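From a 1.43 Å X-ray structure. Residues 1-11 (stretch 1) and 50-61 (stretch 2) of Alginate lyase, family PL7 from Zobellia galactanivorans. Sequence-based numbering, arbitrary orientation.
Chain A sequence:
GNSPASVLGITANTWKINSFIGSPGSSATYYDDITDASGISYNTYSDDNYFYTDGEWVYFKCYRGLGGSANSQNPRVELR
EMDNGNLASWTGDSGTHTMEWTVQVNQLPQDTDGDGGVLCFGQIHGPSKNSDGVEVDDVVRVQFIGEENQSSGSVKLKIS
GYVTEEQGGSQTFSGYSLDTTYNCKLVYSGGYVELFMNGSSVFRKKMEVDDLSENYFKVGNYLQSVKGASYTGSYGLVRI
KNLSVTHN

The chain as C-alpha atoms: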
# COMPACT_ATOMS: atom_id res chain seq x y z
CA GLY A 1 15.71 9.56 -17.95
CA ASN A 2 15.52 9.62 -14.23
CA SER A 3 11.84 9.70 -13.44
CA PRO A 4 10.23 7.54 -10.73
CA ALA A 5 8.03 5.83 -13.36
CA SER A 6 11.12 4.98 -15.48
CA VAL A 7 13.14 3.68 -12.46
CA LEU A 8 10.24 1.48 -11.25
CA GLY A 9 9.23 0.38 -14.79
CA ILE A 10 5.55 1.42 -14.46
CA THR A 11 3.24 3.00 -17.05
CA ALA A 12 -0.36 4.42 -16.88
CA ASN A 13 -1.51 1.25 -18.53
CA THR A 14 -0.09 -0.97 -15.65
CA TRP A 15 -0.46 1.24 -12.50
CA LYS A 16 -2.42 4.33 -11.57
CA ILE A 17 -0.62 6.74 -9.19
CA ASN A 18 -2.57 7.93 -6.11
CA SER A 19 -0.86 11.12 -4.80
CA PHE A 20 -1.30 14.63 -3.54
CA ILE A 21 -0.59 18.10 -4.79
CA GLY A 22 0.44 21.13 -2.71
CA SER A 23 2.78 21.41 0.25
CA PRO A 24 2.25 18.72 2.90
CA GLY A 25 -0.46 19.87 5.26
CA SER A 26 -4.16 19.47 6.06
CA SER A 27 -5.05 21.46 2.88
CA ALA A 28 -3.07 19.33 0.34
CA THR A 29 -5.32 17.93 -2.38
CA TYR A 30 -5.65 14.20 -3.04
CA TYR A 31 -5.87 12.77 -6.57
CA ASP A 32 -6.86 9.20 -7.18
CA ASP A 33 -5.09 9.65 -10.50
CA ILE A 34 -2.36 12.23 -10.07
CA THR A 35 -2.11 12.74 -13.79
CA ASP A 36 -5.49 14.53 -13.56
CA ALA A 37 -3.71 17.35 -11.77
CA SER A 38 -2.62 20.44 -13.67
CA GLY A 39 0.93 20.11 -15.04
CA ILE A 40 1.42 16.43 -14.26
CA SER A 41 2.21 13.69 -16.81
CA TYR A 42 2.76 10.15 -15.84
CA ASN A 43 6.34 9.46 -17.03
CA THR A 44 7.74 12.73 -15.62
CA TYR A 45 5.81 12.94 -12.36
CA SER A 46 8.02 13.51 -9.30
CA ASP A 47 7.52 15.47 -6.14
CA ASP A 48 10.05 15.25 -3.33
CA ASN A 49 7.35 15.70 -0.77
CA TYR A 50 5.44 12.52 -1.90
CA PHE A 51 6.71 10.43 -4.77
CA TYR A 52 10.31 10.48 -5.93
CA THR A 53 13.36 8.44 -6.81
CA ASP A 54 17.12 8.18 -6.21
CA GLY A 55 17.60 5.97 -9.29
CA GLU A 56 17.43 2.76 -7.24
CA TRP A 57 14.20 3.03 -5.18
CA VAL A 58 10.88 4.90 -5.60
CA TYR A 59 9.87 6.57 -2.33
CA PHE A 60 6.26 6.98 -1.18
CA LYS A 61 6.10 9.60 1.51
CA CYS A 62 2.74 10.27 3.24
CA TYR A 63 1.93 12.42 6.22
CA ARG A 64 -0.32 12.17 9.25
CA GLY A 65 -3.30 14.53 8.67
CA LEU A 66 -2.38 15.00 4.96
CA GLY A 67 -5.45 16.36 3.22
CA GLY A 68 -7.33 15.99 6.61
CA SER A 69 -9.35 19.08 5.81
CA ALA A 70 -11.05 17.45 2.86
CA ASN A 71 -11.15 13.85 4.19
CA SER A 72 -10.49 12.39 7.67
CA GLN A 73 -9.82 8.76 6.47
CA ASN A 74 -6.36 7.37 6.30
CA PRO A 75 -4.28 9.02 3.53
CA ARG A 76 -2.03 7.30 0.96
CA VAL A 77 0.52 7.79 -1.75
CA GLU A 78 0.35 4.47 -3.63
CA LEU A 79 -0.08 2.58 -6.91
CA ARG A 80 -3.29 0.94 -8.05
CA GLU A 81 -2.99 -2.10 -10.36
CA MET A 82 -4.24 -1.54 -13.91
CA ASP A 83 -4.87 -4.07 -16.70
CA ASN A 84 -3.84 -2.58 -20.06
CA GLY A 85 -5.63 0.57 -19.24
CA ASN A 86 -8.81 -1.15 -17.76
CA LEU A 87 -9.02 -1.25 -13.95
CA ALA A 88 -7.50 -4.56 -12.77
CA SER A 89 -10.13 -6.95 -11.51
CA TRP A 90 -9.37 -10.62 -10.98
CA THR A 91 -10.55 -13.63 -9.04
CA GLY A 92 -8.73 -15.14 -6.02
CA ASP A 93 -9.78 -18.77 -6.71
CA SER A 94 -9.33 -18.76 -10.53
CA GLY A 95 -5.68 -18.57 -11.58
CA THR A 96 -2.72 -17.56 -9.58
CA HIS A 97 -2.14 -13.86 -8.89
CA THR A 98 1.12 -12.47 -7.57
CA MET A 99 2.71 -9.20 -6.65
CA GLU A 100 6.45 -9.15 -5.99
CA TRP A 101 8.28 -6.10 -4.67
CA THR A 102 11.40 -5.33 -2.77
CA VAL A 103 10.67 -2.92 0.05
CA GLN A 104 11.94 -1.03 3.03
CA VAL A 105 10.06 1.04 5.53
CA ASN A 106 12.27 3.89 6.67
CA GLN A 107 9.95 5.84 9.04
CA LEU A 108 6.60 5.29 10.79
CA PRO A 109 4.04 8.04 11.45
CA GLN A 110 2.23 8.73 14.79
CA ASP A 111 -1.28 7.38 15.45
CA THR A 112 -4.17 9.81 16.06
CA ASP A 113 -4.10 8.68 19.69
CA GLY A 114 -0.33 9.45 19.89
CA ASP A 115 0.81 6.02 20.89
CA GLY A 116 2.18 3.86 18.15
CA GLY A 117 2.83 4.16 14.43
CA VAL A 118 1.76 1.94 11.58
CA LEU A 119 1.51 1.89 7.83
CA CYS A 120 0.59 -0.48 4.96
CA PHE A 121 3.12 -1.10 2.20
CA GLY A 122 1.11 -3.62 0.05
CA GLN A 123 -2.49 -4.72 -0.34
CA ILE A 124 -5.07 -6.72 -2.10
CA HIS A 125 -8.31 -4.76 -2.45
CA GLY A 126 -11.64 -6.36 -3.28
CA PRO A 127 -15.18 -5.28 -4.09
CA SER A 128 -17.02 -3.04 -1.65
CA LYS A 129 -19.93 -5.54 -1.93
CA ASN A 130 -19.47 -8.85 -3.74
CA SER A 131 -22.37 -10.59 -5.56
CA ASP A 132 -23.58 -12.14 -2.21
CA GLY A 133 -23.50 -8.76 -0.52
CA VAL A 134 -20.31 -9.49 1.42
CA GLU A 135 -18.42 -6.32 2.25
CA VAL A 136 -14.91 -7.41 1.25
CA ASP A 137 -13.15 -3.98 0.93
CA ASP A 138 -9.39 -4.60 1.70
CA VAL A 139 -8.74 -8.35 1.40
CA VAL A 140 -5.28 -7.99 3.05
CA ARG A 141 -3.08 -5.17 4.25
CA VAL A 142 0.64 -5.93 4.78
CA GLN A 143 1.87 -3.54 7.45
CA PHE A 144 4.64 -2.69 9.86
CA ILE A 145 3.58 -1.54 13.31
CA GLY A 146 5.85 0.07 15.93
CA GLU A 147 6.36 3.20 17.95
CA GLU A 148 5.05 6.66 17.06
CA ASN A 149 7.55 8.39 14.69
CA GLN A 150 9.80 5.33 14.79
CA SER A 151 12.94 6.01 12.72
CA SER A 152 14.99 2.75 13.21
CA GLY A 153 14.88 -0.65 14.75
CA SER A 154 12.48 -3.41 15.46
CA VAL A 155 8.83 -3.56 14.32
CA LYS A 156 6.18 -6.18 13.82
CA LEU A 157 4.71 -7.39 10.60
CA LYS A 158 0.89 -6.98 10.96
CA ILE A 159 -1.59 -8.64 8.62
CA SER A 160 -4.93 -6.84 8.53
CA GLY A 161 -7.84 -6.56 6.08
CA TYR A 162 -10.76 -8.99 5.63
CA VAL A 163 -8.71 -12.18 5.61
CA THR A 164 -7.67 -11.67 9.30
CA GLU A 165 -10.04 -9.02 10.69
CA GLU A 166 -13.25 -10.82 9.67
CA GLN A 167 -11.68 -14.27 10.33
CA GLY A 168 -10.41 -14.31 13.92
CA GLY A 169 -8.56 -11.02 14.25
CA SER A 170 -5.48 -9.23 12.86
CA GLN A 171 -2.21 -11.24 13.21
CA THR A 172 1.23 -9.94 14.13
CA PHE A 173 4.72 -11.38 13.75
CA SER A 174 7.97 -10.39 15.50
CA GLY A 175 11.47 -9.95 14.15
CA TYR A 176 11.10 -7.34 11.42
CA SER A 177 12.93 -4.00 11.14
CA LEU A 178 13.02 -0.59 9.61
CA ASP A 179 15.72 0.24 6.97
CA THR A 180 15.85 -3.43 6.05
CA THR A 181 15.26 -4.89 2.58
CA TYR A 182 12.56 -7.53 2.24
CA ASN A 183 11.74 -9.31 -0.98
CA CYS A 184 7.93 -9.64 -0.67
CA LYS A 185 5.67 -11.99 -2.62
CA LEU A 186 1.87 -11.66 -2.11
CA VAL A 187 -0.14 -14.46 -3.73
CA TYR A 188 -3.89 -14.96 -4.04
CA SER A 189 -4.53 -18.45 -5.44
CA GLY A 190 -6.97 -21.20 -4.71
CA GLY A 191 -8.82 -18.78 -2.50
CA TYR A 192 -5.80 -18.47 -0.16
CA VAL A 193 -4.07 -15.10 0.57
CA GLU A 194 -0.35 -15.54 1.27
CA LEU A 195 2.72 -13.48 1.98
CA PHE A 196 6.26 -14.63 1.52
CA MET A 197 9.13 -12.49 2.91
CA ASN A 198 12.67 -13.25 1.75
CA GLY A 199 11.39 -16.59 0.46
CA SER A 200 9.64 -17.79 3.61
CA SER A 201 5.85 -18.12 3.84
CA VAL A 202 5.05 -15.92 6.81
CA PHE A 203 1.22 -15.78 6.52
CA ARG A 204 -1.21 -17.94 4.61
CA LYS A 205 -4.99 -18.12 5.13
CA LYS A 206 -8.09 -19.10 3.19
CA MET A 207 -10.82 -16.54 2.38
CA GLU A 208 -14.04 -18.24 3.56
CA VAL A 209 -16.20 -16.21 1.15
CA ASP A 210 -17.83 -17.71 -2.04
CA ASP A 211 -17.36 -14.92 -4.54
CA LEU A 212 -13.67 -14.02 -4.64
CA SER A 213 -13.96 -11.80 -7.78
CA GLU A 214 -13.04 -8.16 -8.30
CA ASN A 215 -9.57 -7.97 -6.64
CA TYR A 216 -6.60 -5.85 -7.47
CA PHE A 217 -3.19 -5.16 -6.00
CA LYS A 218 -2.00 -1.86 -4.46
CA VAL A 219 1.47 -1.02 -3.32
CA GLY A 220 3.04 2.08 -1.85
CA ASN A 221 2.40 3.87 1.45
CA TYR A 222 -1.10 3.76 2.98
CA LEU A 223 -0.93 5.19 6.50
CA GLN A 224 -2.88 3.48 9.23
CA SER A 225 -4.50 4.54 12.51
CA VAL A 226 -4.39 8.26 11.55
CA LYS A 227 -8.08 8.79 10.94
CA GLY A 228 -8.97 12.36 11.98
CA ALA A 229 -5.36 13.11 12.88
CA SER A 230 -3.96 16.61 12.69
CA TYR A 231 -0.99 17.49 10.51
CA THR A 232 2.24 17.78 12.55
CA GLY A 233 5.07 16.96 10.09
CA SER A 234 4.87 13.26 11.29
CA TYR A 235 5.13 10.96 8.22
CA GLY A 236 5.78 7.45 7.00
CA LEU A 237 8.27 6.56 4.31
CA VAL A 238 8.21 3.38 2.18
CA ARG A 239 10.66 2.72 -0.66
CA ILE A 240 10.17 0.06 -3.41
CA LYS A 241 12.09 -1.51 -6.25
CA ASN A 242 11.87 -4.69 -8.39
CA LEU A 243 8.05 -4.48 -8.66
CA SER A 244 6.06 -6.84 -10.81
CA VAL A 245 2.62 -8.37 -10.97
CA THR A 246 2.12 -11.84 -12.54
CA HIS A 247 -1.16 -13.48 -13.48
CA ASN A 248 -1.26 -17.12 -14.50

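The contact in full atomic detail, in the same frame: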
# COMPACT_ATOMS: atom_id res chain seq x y z
N GLY A 1 14.82 10.77 -18.02
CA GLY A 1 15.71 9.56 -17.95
C GLY A 1 15.74 9.05 -16.52
O GLY A 1 16.08 7.90 -16.27
N ASN A 2 15.30 9.90 -15.60
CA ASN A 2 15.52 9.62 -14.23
C ASN A 2 14.23 9.60 -13.44
O ASN A 2 14.24 9.68 -12.24
CB ASN A 2 16.29 10.85 -13.66
CG ASN A 2 17.64 10.99 -14.27
OD1 ASN A 2 18.37 10.02 -14.34
ND2 ASN A 2 17.97 12.21 -14.70
N SER A 3 13.11 9.52 -14.13
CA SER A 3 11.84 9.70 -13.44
C SER A 3 11.52 8.47 -12.56
O SER A 3 11.88 7.34 -12.84
CB SER A 3 10.69 9.88 -14.44
OG SER A 3 10.38 8.67 -15.09
N PRO A 4 10.66 8.69 -11.55
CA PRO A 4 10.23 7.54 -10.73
C PRO A 4 9.57 6.44 -11.61
O PRO A 4 9.81 5.23 -11.41
CB PRO A 4 9.28 8.21 -9.70
CG PRO A 4 9.78 9.62 -9.58
CD PRO A 4 10.24 9.99 -10.97
N ALA A 5 8.70 6.83 -12.55
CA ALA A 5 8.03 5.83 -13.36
C ALA A 5 9.02 5.00 -14.19
O ALA A 5 8.90 3.78 -14.30
CB ALA A 5 6.97 6.50 -14.25
N SER A 6 10.05 5.67 -14.69
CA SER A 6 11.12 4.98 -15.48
C SER A 6 11.96 4.02 -14.56
O SER A 6 12.18 2.87 -14.92
CB SER A 6 12.04 6.05 -16.12
OG SER A 6 11.39 6.63 -17.22
N VAL A 7 12.35 4.50 -13.37
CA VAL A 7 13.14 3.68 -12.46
C VAL A 7 12.35 2.43 -12.05
O VAL A 7 12.91 1.32 -11.97
CB VAL A 7 13.62 4.51 -11.24
CG1 VAL A 7 14.12 3.59 -10.15
CG2 VAL A 7 14.62 5.59 -11.70
N LEU A 8 11.03 2.58 -11.75
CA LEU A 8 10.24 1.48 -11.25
C LEU A 8 9.70 0.61 -12.40
O LEU A 8 9.26 -0.54 -12.17
CB LEU A 8 9.12 2.03 -10.39
CG LEU A 8 8.47 1.06 -9.40
CD1 LEU A 8 9.40 0.42 -8.36
CD2 LEU A 8 7.31 1.82 -8.66
N GLY A 9 9.75 1.13 -13.62
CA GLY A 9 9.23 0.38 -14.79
C GLY A 9 7.73 0.32 -14.88
O GLY A 9 7.17 -0.72 -15.26
N ILE A 10 7.05 1.39 -14.51
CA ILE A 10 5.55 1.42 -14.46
C ILE A 10 5.06 2.34 -15.57
O ILE A 10 5.77 3.21 -16.03
CB ILE A 10 4.97 1.87 -13.07
CG1 ILE A 10 5.50 3.28 -12.66
CG2 ILE A 10 5.33 0.80 -11.98
CD1 ILE A 10 4.83 3.78 -11.39
N THR A 11 3.81 2.15 -15.99
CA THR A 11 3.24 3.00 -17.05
C THR A 11 1.74 3.21 -16.64
O THR A 11 1.25 2.44 -15.80
CB THR A 11 3.27 2.29 -18.43
OG1 THR A 11 2.34 1.15 -18.35
CG2 THR A 11 4.71 1.85 -18.79
N TYR A 50 6.37 13.68 -1.82
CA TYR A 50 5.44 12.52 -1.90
C TYR A 50 5.93 11.28 -2.63
O TYR A 50 5.64 10.16 -2.22
CB TYR A 50 4.12 12.92 -2.60
CG TYR A 50 3.39 14.06 -1.90
CD1 TYR A 50 3.07 14.00 -0.51
CD2 TYR A 50 3.11 15.24 -2.59
CE1 TYR A 50 2.45 15.08 0.07
CE2 TYR A 50 2.48 16.33 -2.01
CZ TYR A 50 2.16 16.26 -0.66
OH TYR A 50 1.51 17.31 -0.06
N PHE A 51 6.54 11.50 -3.78
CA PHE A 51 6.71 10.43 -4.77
C PHE A 51 7.93 10.80 -5.58
O PHE A 51 7.85 11.71 -6.44
CB PHE A 51 5.43 10.33 -5.67
CG PHE A 51 5.52 9.21 -6.70
CD1 PHE A 51 5.27 7.88 -6.34
CD2 PHE A 51 5.82 9.50 -8.02
CE1 PHE A 51 5.32 6.87 -7.30
CE2 PHE A 51 5.84 8.51 -8.96
CZ PHE A 51 5.60 7.21 -8.62
N TYR A 52 9.05 10.06 -5.35
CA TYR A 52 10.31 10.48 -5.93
C TYR A 52 11.23 9.30 -6.03
O TYR A 52 10.96 8.24 -5.51
CB TYR A 52 10.92 11.68 -5.15
CG TYR A 52 11.25 11.40 -3.70
CD1 TYR A 52 12.51 10.89 -3.40
CD2 TYR A 52 10.31 11.59 -2.68
CE1 TYR A 52 12.86 10.61 -2.07
CE2 TYR A 52 10.62 11.26 -1.33
CZ TYR A 52 11.93 10.80 -1.09
OH TYR A 52 12.27 10.48 0.18
N THR A 53 12.37 9.55 -6.65
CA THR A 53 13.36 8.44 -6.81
C THR A 53 14.79 8.89 -6.56
O THR A 53 15.10 10.09 -6.79
CB THR A 53 13.23 7.73 -8.20
OG1 THR A 53 14.08 6.59 -8.22
CG2 THR A 53 13.55 8.68 -9.34
N ASP A 54 15.67 7.94 -6.19
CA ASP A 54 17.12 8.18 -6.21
C ASP A 54 17.80 7.35 -7.23
O ASP A 54 19.03 7.28 -7.22
CB ASP A 54 17.71 7.90 -4.79
CG ASP A 54 17.52 6.42 -4.36
OD1 ASP A 54 16.97 5.64 -5.20
OD2 ASP A 54 17.87 6.09 -3.21
N GLY A 55 17.06 6.80 -8.21
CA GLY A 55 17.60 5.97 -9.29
C GLY A 55 17.66 4.52 -8.90
O GLY A 55 17.90 3.67 -9.77
N GLU A 56 17.49 4.17 -7.63
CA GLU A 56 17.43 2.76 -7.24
C GLU A 56 16.00 2.48 -6.74
O GLU A 56 15.38 1.51 -7.20
CB GLU A 56 18.41 2.51 -6.10
CG GLU A 56 18.31 1.12 -5.48
CD GLU A 56 19.26 0.89 -4.30
OE1 GLU A 56 20.11 1.78 -3.99
OE2 GLU A 56 19.14 -0.19 -3.63
N TRP A 57 15.52 3.26 -5.78
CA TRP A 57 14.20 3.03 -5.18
C TRP A 57 13.22 4.15 -5.63
O TRP A 57 13.64 5.23 -5.96
CB TRP A 57 14.22 3.17 -3.66
CG TRP A 57 15.25 2.37 -2.90
CD1 TRP A 57 16.56 2.72 -2.59
CD2 TRP A 57 15.04 1.03 -2.42
NE1 TRP A 57 17.16 1.69 -1.86
CE2 TRP A 57 16.25 0.63 -1.73
CE3 TRP A 57 13.94 0.20 -2.39
CZ2 TRP A 57 16.36 -0.59 -1.09
CZ3 TRP A 57 14.02 -1.02 -1.75
CH2 TRP A 57 15.21 -1.43 -1.08
N VAL A 58 11.95 3.88 -5.54
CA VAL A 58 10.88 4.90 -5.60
C VAL A 58 10.28 5.01 -4.20
O VAL A 58 9.95 4.00 -3.58
CB VAL A 58 9.82 4.59 -6.69
CG1 VAL A 58 8.64 5.55 -6.58
CG2 VAL A 58 10.48 4.65 -8.08
N TYR A 59 10.30 6.23 -3.73
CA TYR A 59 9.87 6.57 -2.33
C TYR A 59 8.48 7.09 -2.34
O TYR A 59 8.10 7.88 -3.26
CB TYR A 59 10.76 7.70 -1.84
CG TYR A 59 12.22 7.29 -1.63
CD1 TYR A 59 13.10 7.20 -2.71
CD2 TYR A 59 12.74 7.04 -0.32
CE1 TYR A 59 14.46 6.83 -2.54
CE2 TYR A 59 14.08 6.64 -0.18
CZ TYR A 59 14.92 6.54 -1.25
OH TYR A 59 16.27 6.19 -1.04
N PHE A 60 7.66 6.57 -1.41
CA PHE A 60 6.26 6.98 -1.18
C PHE A 60 6.24 7.53 0.17
O PHE A 60 6.39 6.79 1.17
CB PHE A 60 5.38 5.74 -1.25
CG PHE A 60 5.41 5.05 -2.61
CD1 PHE A 60 6.51 4.22 -2.97
CD2 PHE A 60 4.33 5.19 -3.52
CE1 PHE A 60 6.52 3.58 -4.23
CE2 PHE A 60 4.38 4.59 -4.75
CZ PHE A 60 5.43 3.74 -5.09
N LYS A 61 6.04 8.88 0.23
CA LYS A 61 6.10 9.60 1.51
C LYS A 61 4.68 10.22 1.77
O LYS A 61 4.17 11.00 0.91
CB LYS A 61 7.19 10.77 1.35
CG LYS A 61 7.50 11.41 2.67
CD LYS A 61 8.66 12.38 2.58
CE LYS A 61 9.03 12.96 3.91
NZ LYS A 61 10.29 13.73 3.79

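A short N-terminal helix packs on a β-hairpin entirely through apolar and van der Waals contact, with no hydrogen bond passing between the two, and so illustrates a general rule: each element makes the hydrogen bonds of its cap or turn within itself and meets the other through carbon packed on carbon and on oxygens.

The helix, residues 4-8, lies over strands 51-53 and 58-61, its axis approaching that of the first strand to 8.0 Å at an angle of 59°. Ser3 sets up its start. With chi1 in the p well, its OG accepts a capping bond from Ser6 N (3.0 Å), satisfying one of the amides that the first turn leaves without a backbone partner, while the CA-to-CB bond points away from the hairpin. At the other end Gly9 leaves the helix with positive phi, a conformation that favours glycine, and the chain turns so that the CA-to-CB bond of Ile10 again points toward the strands.

In the hairpin, the strands are joined by backbone bonds such as Tyr59 N to Tyr52 O (2.8 Å) and Lys61 N to Tyr50 O (2.8 Å), and the turn is braced by side chains. Asp54 OD1 accepts from both Glu56 N (2.9 Å) and Trp57 N (2.8 Å), while Asp54 OD2 receives Tyr59 OH at 2.7 Å. Thr53 OG1 accepts from Gly55 N (3.0 Å) and donates to Trp57 O (2.7 Å). Gly55, like Gly9, has positive phi.

Thr53 shows how a polar residue can serve an apolar contact. Its hydroxyl is engaged within the turn, leaving the methyl to meet the backbone leading into the helix: Thr53 CG2 lies 3.1 Å from Asn2 O and 3.6 Å from Pro4 N. Val7 CG1 rests 3.6 Å from Thr53 OG1, and also 3.8 Å from Gly55 O, so its branched side chain covers the turn at the more open margin of the contact.

Pro4 has the most area covered by the other stretch, 83 Å². Proline suits the first turn of a helix, where its lack of an amide hydrogen costs no helical bond, and here its CA-to-CB bond points toward the strands. Pro4 CB lies 3.5 Å from Phe51 CE2, and Pro4 CG is 3.8 Å from Tyr52 CA. The CA-to-CB bond of Val58 points toward the helix in turn; Val58 CG2 approaches Pro4 O at 3.4 Å, Leu8 CB at 3.7 Å and Val7 CG1 at 4.3 Å. One compact methyl thus touches three residues of the helix, spaced so that they share a side of it.

Larger side chains extend the buried layer. The CA-to-CB bonds of Phe51 and Phe60 point sideways, but the ends of both rings come nearer to the first stretch. Ile10 CD1 meets the edge of one ring, 4.5 Å from Phe51 CZ, and Leu8 CD2 meets the edge of the other, 4.5 Å from Phe60 CZ. Together the two stretches bury 444 Å², both sides summed.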